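PDB 2H8G: 5'-Methylthioadenosine Nucleosidase from Arabidopsis thaliana, which is a nucleosidase of the phosphorylase superfamily, an alpha/beta protein that forms a two-chain assembly and holds adenine in a pocket. Local coordinates for residues S28-I33 with L106-I111; K70-N75 with K254-I259; D140-I145 with T185-L190. All coordinates share one frame; numbering follows the deposited sequence.

Contact 1: residues S28-I33 with L106-I111; sequences SVVFVI and LKPDII
Val30 and Pro108 form the tight part of this contact, where strand 28-32 begins to pair in parallel with strand 110-119 in the central sheet of the phosphorylase-superfamily fold. Val30 CG2 presses on Pro108 CB at 3.4 Å, closer than carbons usually come, and also touches Leu106 CD1 at 3.8 Å. With CG1 anti to the backbone N (chi1 168°), CG2 is left as the methyl beside that N, so that it meets the CB-CG edge of the proline ring. The backbone joins in: Val30 N donates to Ile110 O at 3.2 Å, in a nearly straight bond, and Ile111 CA makes a CA-H...O contact with Val30 O. Further along, Val32 CG2 meets Ile111 CG2 at 3.9 Å. Beta-branched residues suit these extended, buried positions.

Towards Ser28 the contact becomes polar and more open. Asp109 OD2 accepts Ser28 N at 2.8 Å on its anti side, 26° out of the carboxylate plane, and also takes the backbone N of Ser27; two N-H groups thus grip one oxygen. In return Asp109 N reaches Ser28 O at 3.0 Å from above the carbonyl plane. A water gives a bond to Leu106 O at 3.1 Å and has a weak link to Ser28 OG. Beyond it, exposed Lys107 leaves helix 92-106 with positive phi.

Strand 28-32 lies between strands 72-78 and 110-119. Val32 and Ile111 both rest on Thr99 of helix 92-106, whereas Phe31 packs on Leu42 of helix 36-45.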
ATOM      1  N   SER A  28       0.442 -20.016  16.513  1.00 29.57           N
ATOM      2  CA  SER A  28       1.213 -18.811  16.246  1.00 28.96           C
ATOM      3  C   SER A  28       0.326 -17.618  15.929  1.00 27.15           C
ATOM      4  O   SER A  28      -0.671 -17.740  15.217  1.00 25.45           O
ATOM      5  CB  SER A  28       2.184 -19.044  15.085  1.00 31.25           C
ATOM      6  OG  SER A  28       1.491 -19.260  13.867  1.00 34.71           O
ATOM      7  N   VAL A  29       0.706 -16.465  16.463  1.00 25.92           N
ATOM      8  CA  VAL A  29      -0.034 -15.230  16.249  1.00 25.67           C
ATOM      9  C   VAL A  29       0.944 -14.140  15.851  1.00 24.20           C
ATOM     10  O   VAL A  29       2.036 -14.048  16.408  1.00 23.72           O
ATOM     11  CB  VAL A  29      -0.748 -14.771  17.536  1.00 25.91           C
ATOM     12  CG1 VAL A  29      -1.511 -13.474  17.277  1.00 26.24           C
ATOM     13  CG2 VAL A  29      -1.684 -15.862  18.033  1.00 28.59           C
ATOM     14  N   VAL A  30       0.556 -13.321  14.880  1.00 24.06           N
ATOM     15  CA  VAL A  30       1.395 -12.212  14.455  1.00 21.85           C
ATOM     16  C   VAL A  30       0.639 -10.915  14.688  1.00 21.00           C
ATOM     17  O   VAL A  30      -0.501 -10.769  14.242  1.00 22.21           O
ATOM     18  CB  VAL A  30       1.754 -12.274  12.950  1.00 23.48           C
ATOM     19  CG1 VAL A  30       2.361 -10.946  12.507  1.00 24.48           C
ATOM     20  CG2 VAL A  30       2.746 -13.398  12.687  1.00 23.41           C
ATOM     21  N   PHE A  31       1.260  -9.998  15.420  1.00 19.60           N
ATOM     22  CA  PHE A  31       0.670  -8.686  15.654  1.00 19.24           C
ATOM     23  C   PHE A  31       1.325  -7.754  14.647  1.00 19.39           C
ATOM     24  O   PHE A  31       2.550  -7.730  14.535  1.00 20.22           O
ATOM     25  CB  PHE A  31       1.001  -8.137  17.047  1.00 19.47           C
ATOM     26  CG  PHE A  31       0.115  -8.651  18.145  1.00 20.15           C
ATOM     27  CD1 PHE A  31       0.329  -9.907  18.702  1.00 24.95           C
ATOM     28  CD2 PHE A  31      -0.923  -7.865  18.643  1.00 20.50           C
ATOM     29  CE1 PHE A  31      -0.477 -10.376  19.741  1.00 25.31           C
ATOM     30  CE2 PHE A  31      -1.736  -8.325  19.683  1.00 21.88           C
ATOM     31  CZ  PHE A  31      -1.510  -9.582  20.232  1.00 26.63           C
ATOM     32  N   VAL A  32       0.515  -7.009  13.901  1.00 19.16           N
ATOM     33  CA  VAL A  32       1.043  -6.037  12.956  1.00 18.36           C
ATOM     34  C   VAL A  32       0.747  -4.712  13.643  1.00 19.15           C
ATOM     35  O   VAL A  32      -0.417  -4.370  13.866  1.00 18.41           O
ATOM     36  CB  VAL A  32       0.322  -6.096  11.599  1.00 16.99           C
ATOM     37  CG1 VAL A  32       0.768  -4.928  10.731  1.00 18.31           C
ATOM     38  CG2 VAL A  32       0.639  -7.417  10.903  1.00 17.80           C
ATOM     39  N   ILE A  33       1.803  -3.990  14.013  1.00 18.27           N
ATOM     40  CA  ILE A  33       1.672  -2.718  14.722  1.00 18.74           C
ATOM     41  C   ILE A  33       2.494  -1.643  14.019  1.00 18.86           C
ATOM     42  O   ILE A  33       3.703  -1.785  13.831  1.00 21.24           O
ATOM     43  CB  ILE A  33       2.130  -2.890  16.191  1.00 19.93           C
ATOM     44  CG1 ILE A  33       1.305  -4.011  16.841  1.00 19.98           C
ATOM     45  CG2 ILE A  33       1.966  -1.585  16.959  1.00 20.33           C
ATOM     46  CD1 ILE A  33       1.655  -4.305  18.291  1.00 21.59           C
ATOM     47  N   LEU A 106       6.414 -16.115   8.463  1.00 24.28           N
ATOM     48  CA  LEU A 106       5.998 -16.636   9.762  1.00 25.17           C
ATOM     49  C   LEU A 106       4.806 -17.596   9.762  1.00 24.65           C
ATOM     50  O   LEU A 106       4.583 -18.304  10.743  1.00 26.94           O
ATOM     51  CB  LEU A 106       5.723 -15.460  10.708  1.00 26.26           C
ATOM     52  CG  LEU A 106       6.837 -14.405  10.750  1.00 27.74           C
ATOM     53  CD1 LEU A 106       6.478 -13.313  11.747  1.00 28.45           C
ATOM     54  CD2 LEU A 106       8.164 -15.058  11.126  1.00 29.19           C
ATOM     55  N   LYS A 107       4.043 -17.612   8.673  1.00 25.92           N
ATOM     56  CA  LYS A 107       2.884 -18.494   8.536  1.00 26.02           C
ATOM     57  C   LYS A 107       2.028 -18.559   9.803  1.00 25.96           C
ATOM     58  O   LYS A 107       1.812 -19.628  10.378  1.00 27.54           O
ATOM     59  CB  LYS A 107       3.361 -19.895   8.143  1.00 27.91           C
ATOM     60  CG  LYS A 107       4.343 -19.870   6.976  1.00 30.30           C
ATOM     61  CD  LYS A 107       4.850 -21.253   6.620  1.00 33.68           C
ATOM     62  CE  LYS A 107       6.042 -21.165   5.676  1.00 35.85           C
ATOM     63  NZ  LYS A 107       7.218 -20.530   6.340  1.00 39.06           N
ATOM     64  N   PRO A 108       1.514 -17.405  10.249  1.00 24.82           N
ATOM     65  CA  PRO A 108       0.680 -17.330  11.451  1.00 24.90           C
ATOM     66  C   PRO A 108      -0.699 -17.952  11.246  1.00 23.57           C
ATOM     67  O   PRO A 108      -1.158 -18.115  10.115  1.00 24.47           O
ATOM     68  CB  PRO A 108       0.598 -15.827  11.706  1.00 23.67           C
ATOM     69  CG  PRO A 108       0.570 -15.275  10.325  1.00 25.43           C
ATOM     70  CD  PRO A 108       1.653 -16.077   9.624  1.00 24.87           C
ATOM     71  N   ASP A 109      -1.352 -18.308  12.347  1.00 24.53           N
ATOM     72  CA  ASP A 109      -2.687 -18.882  12.276  1.00 24.50           C
ATOM     73  C   ASP A 109      -3.692 -17.741  12.217  1.00 23.31           C
ATOM     74  O   ASP A 109      -4.770 -17.871  11.644  1.00 22.23           O
ATOM     75  CB  ASP A 109      -2.979 -19.737  13.511  1.00 27.92           C
ATOM     76  CG  ASP A 109      -2.038 -20.914  13.640  1.00 31.45           C
ATOM     77  OD1 ASP A 109      -1.956 -21.715  12.688  1.00 34.67           O
ATOM     78  OD2 ASP A 109      -1.384 -21.040  14.697  1.00 33.66           O
ATOM     79  N   ILE A 110      -3.317 -16.617  12.815  1.00 23.20           N
ATOM     80  CA  ILE A 110      -4.184 -15.450  12.864  1.00 21.86           C
ATOM     81  C   ILE A 110      -3.344 -14.191  13.008  1.00 21.74           C
ATOM     82  O   ILE A 110      -2.266 -14.215  13.605  1.00 21.87           O
ATOM     83  CB  ILE A 110      -5.169 -15.574  14.056  1.00 22.88           C
ATOM     84  CG1 ILE A 110      -6.146 -14.395  14.080  1.00 23.57           C
ATOM     85  CG2 ILE A 110      -4.391 -15.670  15.359  1.00 24.57           C
ATOM     86  CD1 ILE A 110      -7.352 -14.635  14.992  1.00 24.52           C
ATOM     87  N   ILE A 111      -3.836 -13.092  12.442  1.00 20.22           N
ATOM     88  CA  ILE A 111      -3.138 -11.815  12.507  1.00 20.17           C
ATOM     89  C   ILE A 111      -3.955 -10.847  13.347  1.00 19.39           C
ATOM     90  O   ILE A 111      -5.176 -10.822  13.256  1.00 18.55           O
ATOM     91  CB  ILE A 111      -2.980 -11.194  11.104  1.00 20.10           C
ATOM     92  CG1 ILE A 111      -2.106 -12.090  10.230  1.00 22.69           C
ATOM     93  CG2 ILE A 111      -2.379  -9.796  11.214  1.00 21.85           C
ATOM     94  CD1 ILE A 111      -2.179 -11.752   8.764  1.00 27.60           C
TER
HETATM   95  O   HOH W   1       3.349 -16.717  13.135  1.00 36.63           O

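Contact 2: residues K70-N75 with K254-I259; sequences KDLRIN and KVINFI
Ile256 faces Leu72 and Ile74 where a helix packs on a strand of the phosphorylase-superfamily sheet. Strand 72-75 and helix 254-259 run roughly antiparallel, at 148°, with their axes 10.3 Å apart at closest approach. Lys70 and Asp71 form the two-residue turn of a beta-hairpin joining strands 63-69 and 72-78, so the helix meets both the strand and its preceding turn.

Ile256 comes first along the helix. Its CG2, anti to the backbone N, meets Ile74 CD1 at 3.9 Å as the side chains cross obliquely, while its carbonyl O lies 3.7 Å from Leu72 CD1. Branched aliphatic residues fit this buried seam, since their methyls fill the space between helix and strand without needing polar partners.

Asn257 follows, at the edge of the apolar patch. Its CB points away from the strand, but the amide comes back towards it, and OD1 accepts Lys70 NZ at 2.8 Å. The ammonium sits 37° above the carbonyl plane, at the end of an extended lysine chain long enough to bridge from turn to helix. His69 NE2 donates to the same oxygen; the neutral amide oxygen of asparagine can accept from two donors at once, which suits a residue facing both.

Phe258 turns to helix 162-168 on another side. Ile259 then closes the seam: its CG2 meets Leu72 CD1 at 3.9 Å, the two side chains crossing at about a right angle.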
ATOM      1  N   LYS A  70       2.971 -19.390  27.082  1.00 41.99           N
ATOM      2  CA  LYS A  70       2.199 -20.615  27.226  1.00 41.80           C
ATOM      3  C   LYS A  70       2.347 -21.485  25.984  1.00 41.06           C
ATOM      4  O   LYS A  70       3.457 -21.865  25.617  1.00 41.65           O
ATOM      5  CB  LYS A  70       0.723 -20.290  27.473  1.00 43.00           C
ATOM      6  CG  LYS A  70       0.479 -19.515  28.759  1.00 45.19           C
ATOM      7  CD  LYS A  70      -0.989 -19.171  28.939  1.00 46.25           C
ATOM      8  CE  LYS A  70      -1.203 -18.330  30.188  1.00 46.84           C
ATOM      9  NZ  LYS A  70      -2.632 -17.947  30.370  1.00 48.76           N
ATOM     10  N   ASP A  71       1.231 -21.790  25.332  1.00 39.98           N
ATOM     11  CA  ASP A  71       1.255 -22.630  24.141  1.00 39.95           C
ATOM     12  C   ASP A  71       1.165 -21.829  22.844  1.00 38.57           C
ATOM     13  O   ASP A  71       0.786 -22.365  21.803  1.00 39.41           O
ATOM     14  CB  ASP A  71       0.105 -23.639  24.193  1.00 42.45           C
ATOM     15  CG  ASP A  71       0.073 -24.422  25.494  1.00 44.64           C
ATOM     16  OD1 ASP A  71      -0.258 -23.827  26.543  1.00 45.93           O
ATOM     17  OD2 ASP A  71       0.384 -25.632  25.471  1.00 47.32           O
ATOM     18  N   LEU A  72       1.520 -20.549  22.903  1.00 35.93           N
ATOM     19  CA  LEU A  72       1.457 -19.702  21.719  1.00 34.03           C
ATOM     20  C   LEU A  72       2.764 -19.010  21.366  1.00 33.35           C
ATOM     21  O   LEU A  72       3.440 -18.448  22.228  1.00 33.40           O
ATOM     22  CB  LEU A  72       0.378 -18.625  21.889  1.00 34.43           C
ATOM     23  CG  LEU A  72      -1.097 -19.014  21.802  1.00 34.97           C
ATOM     24  CD1 LEU A  72      -1.952 -17.798  22.137  1.00 36.32           C
ATOM     25  CD2 LEU A  72      -1.418 -19.522  20.405  1.00 36.97           C
ATOM     26  N   ARG A  73       3.115 -19.057  20.085  1.00 32.63           N
ATOM     27  CA  ARG A  73       4.304 -18.380  19.599  1.00 33.22           C
ATOM     28  C   ARG A  73       3.792 -16.987  19.267  1.00 31.25           C
ATOM     29  O   ARG A  73       2.805 -16.848  18.547  1.00 32.33           O
ATOM     30  CB  ARG A  73       4.837 -19.050  18.331  1.00 36.53           C
ATOM     31  CG  ARG A  73       5.477 -20.409  18.559  1.00 41.15           C
ATOM     32  CD  ARG A  73       5.947 -21.018  17.246  1.00 45.43           C
ATOM     33  NE  ARG A  73       6.771 -22.207  17.454  1.00 49.76           N
ATOM     34  CZ  ARG A  73       7.965 -22.194  18.039  1.00 50.96           C
ATOM     35  NH1 ARG A  73       8.480 -21.051  18.474  1.00 52.32           N
ATOM     36  NH2 ARG A  73       8.647 -23.322  18.188  1.00 52.10           N
ATOM     37  N   ILE A  74       4.439 -15.963  19.807  1.00 30.03           N
ATOM     38  CA  ILE A  74       4.006 -14.598  19.553  1.00 29.63           C
ATOM     39  C   ILE A  74       5.030 -13.813  18.755  1.00 29.39           C
ATOM     40  O   ILE A  74       6.192 -13.711  19.143  1.00 29.80           O
ATOM     41  CB  ILE A  74       3.736 -13.839  20.866  1.00 30.37           C
ATOM     42  CG1 ILE A  74       2.709 -14.600  21.705  1.00 31.56           C
ATOM     43  CG2 ILE A  74       3.233 -12.430  20.559  1.00 31.27           C
ATOM     44  CD1 ILE A  74       2.425 -13.962  23.043  1.00 32.64           C
ATOM     45  N   ASN A  75       4.586 -13.261  17.633  1.00 28.61           N
ATOM     46  CA  ASN A  75       5.449 -12.457  16.787  1.00 28.71           C
ATOM     47  C   ASN A  75       4.820 -11.075  16.682  1.00 27.66           C
ATOM     48  O   ASN A  75       3.606 -10.947  16.545  1.00 29.75           O
ATOM     49  CB  ASN A  75       5.569 -13.084  15.393  1.00 29.55           C
ATOM     50  CG  ASN A  75       6.343 -14.391  15.403  1.00 31.75           C
ATOM     51  OD1 ASN A  75       5.862 -15.417  14.918  1.00 35.06           O
ATOM     52  ND2 ASN A  75       7.549 -14.358  15.953  1.00 33.36           N
ATOM     53  N   LYS A 254      -5.168  -9.573  27.317  1.00 23.77           N
ATOM     54  CA  LYS A 254      -6.342 -10.388  27.596  1.00 24.28           C
ATOM     55  C   LYS A 254      -6.721 -11.203  26.364  1.00 23.45           C
ATOM     56  O   LYS A 254      -7.187 -12.333  26.473  1.00 25.32           O
ATOM     57  CB  LYS A 254      -7.520  -9.507  28.015  1.00 24.96           C
ATOM     58  CG  LYS A 254      -7.341  -8.853  29.371  1.00 29.23           C
ATOM     59  CD  LYS A 254      -8.542  -7.997  29.724  1.00 31.91           C
ATOM     60  CE  LYS A 254      -8.370  -7.344  31.084  1.00 34.87           C
ATOM     61  NZ  LYS A 254      -8.263  -8.365  32.163  1.00 38.93           N
ATOM     62  N   VAL A 255      -6.513 -10.629  25.186  1.00 22.54           N
ATOM     63  CA  VAL A 255      -6.836 -11.329  23.955  1.00 22.67           C
ATOM     64  C   VAL A 255      -5.892 -12.515  23.770  1.00 22.51           C
ATOM     65  O   VAL A 255      -6.322 -13.612  23.417  1.00 23.49           O
ATOM     66  CB  VAL A 255      -6.745 -10.376  22.739  1.00 21.65           C
ATOM     67  CG1 VAL A 255      -6.814 -11.168  21.444  1.00 22.73           C
ATOM     68  CG2 VAL A 255      -7.892  -9.364  22.795  1.00 22.36           C
ATOM     69  N   ILE A 256      -4.605 -12.297  24.024  1.00 23.57           N
ATOM     70  CA  ILE A 256      -3.624 -13.367  23.890  1.00 24.82           C
ATOM     71  C   ILE A 256      -3.942 -14.522  24.835  1.00 25.91           C
ATOM     72  O   ILE A 256      -3.923 -15.686  24.432  1.00 25.47           O
ATOM     73  CB  ILE A 256      -2.192 -12.853  24.166  1.00 25.43           C
ATOM     74  CG1 ILE A 256      -1.698 -12.051  22.961  1.00 27.51           C
ATOM     75  CG2 ILE A 256      -1.252 -14.018  24.443  1.00 26.59           C
ATOM     76  CD1 ILE A 256      -1.716 -12.839  21.662  1.00 30.42           C
ATOM     77  N   ASN A 257      -4.245 -14.202  26.088  1.00 26.46           N
ATOM     78  CA  ASN A 257      -4.562 -15.243  27.056  1.00 28.02           C
ATOM     79  C   ASN A 257      -5.863 -15.968  26.729  1.00 28.57           C
ATOM     80  O   ASN A 257      -6.046 -17.126  27.107  1.00 29.52           O
ATOM     81  CB  ASN A 257      -4.611 -14.660  28.468  1.00 30.03           C
ATOM     82  CG  ASN A 257      -3.227 -14.465  29.056  1.00 34.14           C
ATOM     83  OD1 ASN A 257      -2.444 -15.412  29.149  1.00 37.41           O
ATOM     84  ND2 ASN A 257      -2.917 -13.239  29.457  1.00 36.02           N
ATOM     85  N   PHE A 258      -6.761 -15.295  26.017  1.00 27.27           N
ATOM     86  CA  PHE A 258      -8.028 -15.906  25.629  1.00 26.67           C
ATOM     87  C   PHE A 258      -7.794 -16.890  24.486  1.00 27.68           C
ATOM     88  O   PHE A 258      -8.315 -18.007  24.491  1.00 27.68           O
ATOM     89  CB  PHE A 258      -9.021 -14.843  25.164  1.00 26.58           C
ATOM     90  CG  PHE A 258     -10.348 -15.403  24.738  1.00 26.56           C
ATOM     91  CD1 PHE A 258     -11.319 -15.717  25.681  1.00 26.64           C
ATOM     92  CD2 PHE A 258     -10.618 -15.634  23.393  1.00 27.39           C
ATOM     93  CE1 PHE A 258     -12.543 -16.252  25.291  1.00 28.09           C
ATOM     94  CE2 PHE A 258     -11.840 -16.171  22.994  1.00 28.11           C
ATOM     95  CZ  PHE A 258     -12.805 -16.479  23.946  1.00 28.30           C
ATOM     96  N   ILE A 259      -7.011 -16.457  23.502  1.00 27.60           N
ATOM     97  CA  ILE A 259      -6.701 -17.278  22.334  1.00 28.99           C
ATOM     98  C   ILE A 259      -5.932 -18.551  22.679  1.00 29.47           C
ATOM     99  O   ILE A 259      -6.159 -19.603  22.079  1.00 30.41           O
ATOM    100  CB  ILE A 259      -5.878 -16.472  21.304  1.00 28.80           C
ATOM    101  CG1 ILE A 259      -6.751 -15.372  20.698  1.00 28.43           C
ATOM    102  CG2 ILE A 259      -5.335 -17.393  20.216  1.00 30.37           C
ATOM    103  CD1 ILE A 259      -5.995 -14.439  19.772  1.00 30.17           C
TER

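Contact 3: residues D140-I145 with T185-L190; sequences DRRIPI and TQDETL
At the subunit interface of this two-chain assembly, Arg142, in the loop after strand 130-138, lies across Gln186 and Leu190 of helix 185-193. The arginine's aliphatic part does much of the touching: CD is 3.3 Å from Gln186 CG and 3.5 Å from Leu190 CD1. CG of Gln186 lies over one face of the guanidinium, 3.5 Å from NE, and the glutamine amide is turned only 18° from the guanidinium plane. The arginine chain bends at chi3 (-51°), which swings NE back over Gln186. Long and flat-ended, arginine can offer methylenes to the helix and still extend its charge beyond it.

Asp187 of the same chain is reached through water. Arg142 NH1 donates to a water at 2.9 Å, which lies in the guanidinium plane at its edge, and the water donates to Asp187 OD1 at 2.7 Å. The direct NH1 to OD1 separation, 4.4 Å, is beyond a salt bridge. Arg142 NH2 instead forms salt bridges with Asp187 and Asp182 of the second subunit, and Asp187 OD2 receives Arg142 NH2 of that subunit in turn. Exchanged in both directions, these bridges tie the two chains together.

Asp140 CB comes within 4.1 Å of Asp187 OD1, while Asp140 OD2 accepts Asp179 N of the same chain. Past Arg142, the loop leads on to helix 148-153, and Ile143, still in the loop, packs against Phe148 and Tyr151 of that helix.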
ATOM      1  N   ASP A 140     -10.412   6.873   1.278  1.00 15.25           N
ATOM      2  CA  ASP A 140      -9.653   7.740   0.382  1.00 16.00           C
ATOM      3  C   ASP A 140      -9.206   7.125  -0.944  1.00 14.84           C
ATOM      4  O   ASP A 140      -8.244   7.591  -1.558  1.00 17.14           O
ATOM      5  CB  ASP A 140      -8.437   8.316   1.122  1.00 15.36           C
ATOM      6  CG  ASP A 140      -7.383   7.265   1.439  1.00 17.90           C
ATOM      7  OD1 ASP A 140      -7.692   6.056   1.394  1.00 18.27           O
ATOM      8  OD2 ASP A 140      -6.236   7.666   1.755  1.00 18.53           O
ATOM      9  N   ARG A 141      -9.892   6.077  -1.389  1.00 15.18           N
ATOM     10  CA  ARG A 141      -9.560   5.473  -2.680  1.00 15.34           C
ATOM     11  C   ARG A 141     -10.824   5.657  -3.504  1.00 17.73           C
ATOM     12  O   ARG A 141     -11.618   4.731  -3.677  1.00 19.48           O
ATOM     13  CB  ARG A 141      -9.212   3.987  -2.531  1.00 16.24           C
ATOM     14  CG  ARG A 141      -8.173   3.714  -1.453  1.00 15.20           C
ATOM     15  CD  ARG A 141      -7.459   2.388  -1.684  1.00 15.71           C
ATOM     16  NE  ARG A 141      -8.390   1.280  -1.843  1.00 14.76           N
ATOM     17  CZ  ARG A 141      -8.006   0.036  -2.113  1.00 16.58           C
ATOM     18  NH1 ARG A 141      -6.712  -0.238  -2.246  1.00 17.02           N
ATOM     19  NH2 ARG A 141      -8.906  -0.924  -2.271  1.00 17.03           N
ATOM     20  N   ARG A 142     -11.007   6.884  -3.987  1.00 16.51           N
ATOM     21  CA  ARG A 142     -12.194   7.250  -4.751  1.00 17.58           C
ATOM     22  C   ARG A 142     -12.039   7.042  -6.248  1.00 16.34           C
ATOM     23  O   ARG A 142     -11.263   7.726  -6.901  1.00 16.95           O
ATOM     24  CB  ARG A 142     -12.549   8.718  -4.489  1.00 16.52           C
ATOM     25  CG  ARG A 142     -12.610   9.112  -3.005  1.00 18.67           C
ATOM     26  CD  ARG A 142     -12.912  10.604  -2.857  1.00 18.94           C
ATOM     27  NE  ARG A 142     -11.992  11.399  -3.668  1.00 17.04           N
ATOM     28  CZ  ARG A 142     -10.819  11.869  -3.255  1.00 19.06           C
ATOM     29  NH1 ARG A 142     -10.404  11.651  -2.012  1.00 19.05           N
ATOM     30  NH2 ARG A 142     -10.036  12.518  -4.109  1.00 18.81           N
ATOM     31  N   ILE A 143     -12.786   6.083  -6.785  1.00 18.41           N
ATOM     32  CA  ILE A 143     -12.756   5.798  -8.218  1.00 20.30           C
ATOM     33  C   ILE A 143     -14.238   5.827  -8.589  1.00 22.44           C
ATOM     34  O   ILE A 143     -14.902   4.793  -8.656  1.00 22.14           O
ATOM     35  CB  ILE A 143     -12.139   4.408  -8.502  1.00 20.02           C
ATOM     36  CG1 ILE A 143     -10.841   4.242  -7.702  1.00 20.80           C
ATOM     37  CG2 ILE A 143     -11.829   4.284  -9.985  1.00 19.66           C
ATOM     38  CD1 ILE A 143     -10.220   2.855  -7.787  1.00 20.08           C
ATOM     39  N   PRO A 144     -14.774   7.039  -8.825  1.00 25.98           N
ATOM     40  CA  PRO A 144     -16.166   7.332  -9.174  1.00 28.20           C
ATOM     41  C   PRO A 144     -16.767   6.722 -10.433  1.00 29.48           C
ATOM     42  O   PRO A 144     -17.476   7.402 -11.176  1.00 31.17           O
ATOM     43  CB  PRO A 144     -16.192   8.858  -9.199  1.00 28.81           C
ATOM     44  CG  PRO A 144     -14.847   9.192  -9.724  1.00 29.14           C
ATOM     45  CD  PRO A 144     -13.950   8.257  -8.938  1.00 26.90           C
ATOM     46  N   ILE A 145     -16.503   5.442 -10.663  1.00 29.44           N
ATOM     47  CA  ILE A 145     -17.050   4.752 -11.823  1.00 29.38           C
ATOM     48  C   ILE A 145     -17.502   3.356 -11.408  1.00 28.82           C
ATOM     49  O   ILE A 145     -17.049   2.821 -10.397  1.00 26.85           O
ATOM     50  CB  ILE A 145     -16.012   4.658 -12.965  1.00 29.32           C
ATOM     51  CG1 ILE A 145     -14.768   3.907 -12.492  1.00 29.47           C
ATOM     52  CG2 ILE A 145     -15.645   6.056 -13.441  1.00 32.01           C
ATOM     53  CD1 ILE A 145     -13.664   3.849 -13.524  1.00 28.69           C
ATOM     54  N   THR A 185     -12.708  17.440   3.651  1.00 26.46           N
ATOM     55  CA  THR A 185     -14.150  17.489   3.503  1.00 27.62           C
ATOM     56  C   THR A 185     -14.620  16.275   2.706  1.00 25.60           C
ATOM     57  O   THR A 185     -15.674  15.706   2.987  1.00 27.40           O
ATOM     58  CB  THR A 185     -14.578  18.784   2.791  1.00 27.00           C
ATOM     59  OG1 THR A 185     -13.906  18.883   1.529  1.00 29.49           O
ATOM     60  CG2 THR A 185     -14.216  20.000   3.643  1.00 28.47           C
ATOM     61  N   GLN A 186     -13.825  15.870   1.720  1.00 26.54           N
ATOM     62  CA  GLN A 186     -14.169  14.715   0.900  1.00 26.67           C
ATOM     63  C   GLN A 186     -14.103  13.438   1.739  1.00 25.68           C
ATOM     64  O   GLN A 186     -14.960  12.563   1.615  1.00 24.56           O
ATOM     65  CB  GLN A 186     -13.217  14.617  -0.296  1.00 27.73           C
ATOM     66  CG  GLN A 186     -13.504  13.467  -1.252  1.00 27.31           C
ATOM     67  CD  GLN A 186     -14.925  13.471  -1.793  1.00 28.44           C
ATOM     68  OE1 GLN A 186     -15.860  13.013  -1.130  1.00 29.86           O
ATOM     69  NE2 GLN A 186     -15.096  13.995  -3.002  1.00 26.08           N
ATOM     70  N   ASP A 187     -13.088  13.333   2.594  1.00 24.36           N
ATOM     71  CA  ASP A 187     -12.952  12.156   3.452  1.00 24.09           C
ATOM     72  C   ASP A 187     -14.154  12.050   4.383  1.00 23.79           C
ATOM     73  O   ASP A 187     -14.747  10.983   4.542  1.00 23.53           O
ATOM     74  CB  ASP A 187     -11.696  12.235   4.327  1.00 22.79           C
ATOM     75  CG  ASP A 187     -10.404  12.258   3.530  1.00 25.07           C
ATOM     76  OD1 ASP A 187     -10.362  11.712   2.407  1.00 25.01           O
ATOM     77  OD2 ASP A 187      -9.408  12.808   4.054  1.00 23.59           O
ATOM     78  N   GLU A 188     -14.490  13.171   5.014  1.00 24.98           N
ATOM     79  CA  GLU A 188     -15.596  13.234   5.959  1.00 26.98           C
ATOM     80  C   GLU A 188     -16.924  12.774   5.375  1.00 28.53           C
ATOM     81  O   GLU A 188     -17.647  12.008   6.006  1.00 29.22           O
ATOM     82  CB  GLU A 188     -15.732  14.660   6.500  1.00 28.87           C
ATOM     83  CG  GLU A 188     -16.872  14.852   7.493  1.00 32.49           C
ATOM     84  CD  GLU A 188     -16.889  16.249   8.091  1.00 34.83           C
ATOM     85  OE1 GLU A 188     -16.767  17.228   7.324  1.00 36.80           O
ATOM     86  OE2 GLU A 188     -17.032  16.369   9.325  1.00 37.42           O
ATOM     87  N   THR A 189     -17.246  13.242   4.175  1.00 28.92           N
ATOM     88  CA  THR A 189     -18.499  12.865   3.531  1.00 29.79           C
ATOM     89  C   THR A 189     -18.596  11.351   3.369  1.00 28.49           C
ATOM     90  O   THR A 189     -19.649  10.754   3.598  1.00 28.56           O
ATOM     91  CB  THR A 189     -18.632  13.516   2.135  1.00 31.49           C
ATOM     92  OG1 THR A 189     -18.593  14.943   2.264  1.00 33.40           O
ATOM     93  CG2 THR A 189     -19.946  13.111   1.483  1.00 33.76           C
ATOM     94  N   LEU A 190     -17.486  10.735   2.979  1.00 27.27           N
ATOM     95  CA  LEU A 190     -17.440   9.298   2.770  1.00 26.16           C
ATOM     96  C   LEU A 190     -17.453   8.498   4.073  1.00 25.68           C
ATOM     97  O   LEU A 190     -18.072   7.438   4.146  1.00 26.03           O
ATOM     98  CB  LEU A 190     -16.211   8.954   1.924  1.00 26.89           C
ATOM     99  CG  LEU A 190     -16.271   9.614   0.538  1.00 27.40           C
ATOM    100  CD1 LEU A 190     -14.942   9.479  -0.182  1.00 28.93           C
ATOM    101  CD2 LEU A 190     -17.397   8.981  -0.267  1.00 29.44           C
TER
HETATM  102  O   HOH W   2     -11.772  10.754   0.374  1.00 19.02           O

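Contacts 1 and 2 are neighbours, their centres 11 Å apart, and share one sheet: strands 28-32 and 72-78 run side by side in parallel. Two probable hydrogen bonds join them. Phe31 N lies 2.8 Å from Asn75 O. Val29 O lies 2.9 Å from Asn75 N. Phe31 CE1 also packs on Ile256 CD1 at 3.4 Å, bringing the helix of contact 2 onto the strand of contact 1. Contact 3 lies across the chain's centre, about 31 Å from contact 1 and 38 Å from contact 2, centre to centre. Of its residues, Asp187 has its side chain about 9 Å from bound adenine, too far to touch it; the adenine pocket includes Leu181 and Thr233.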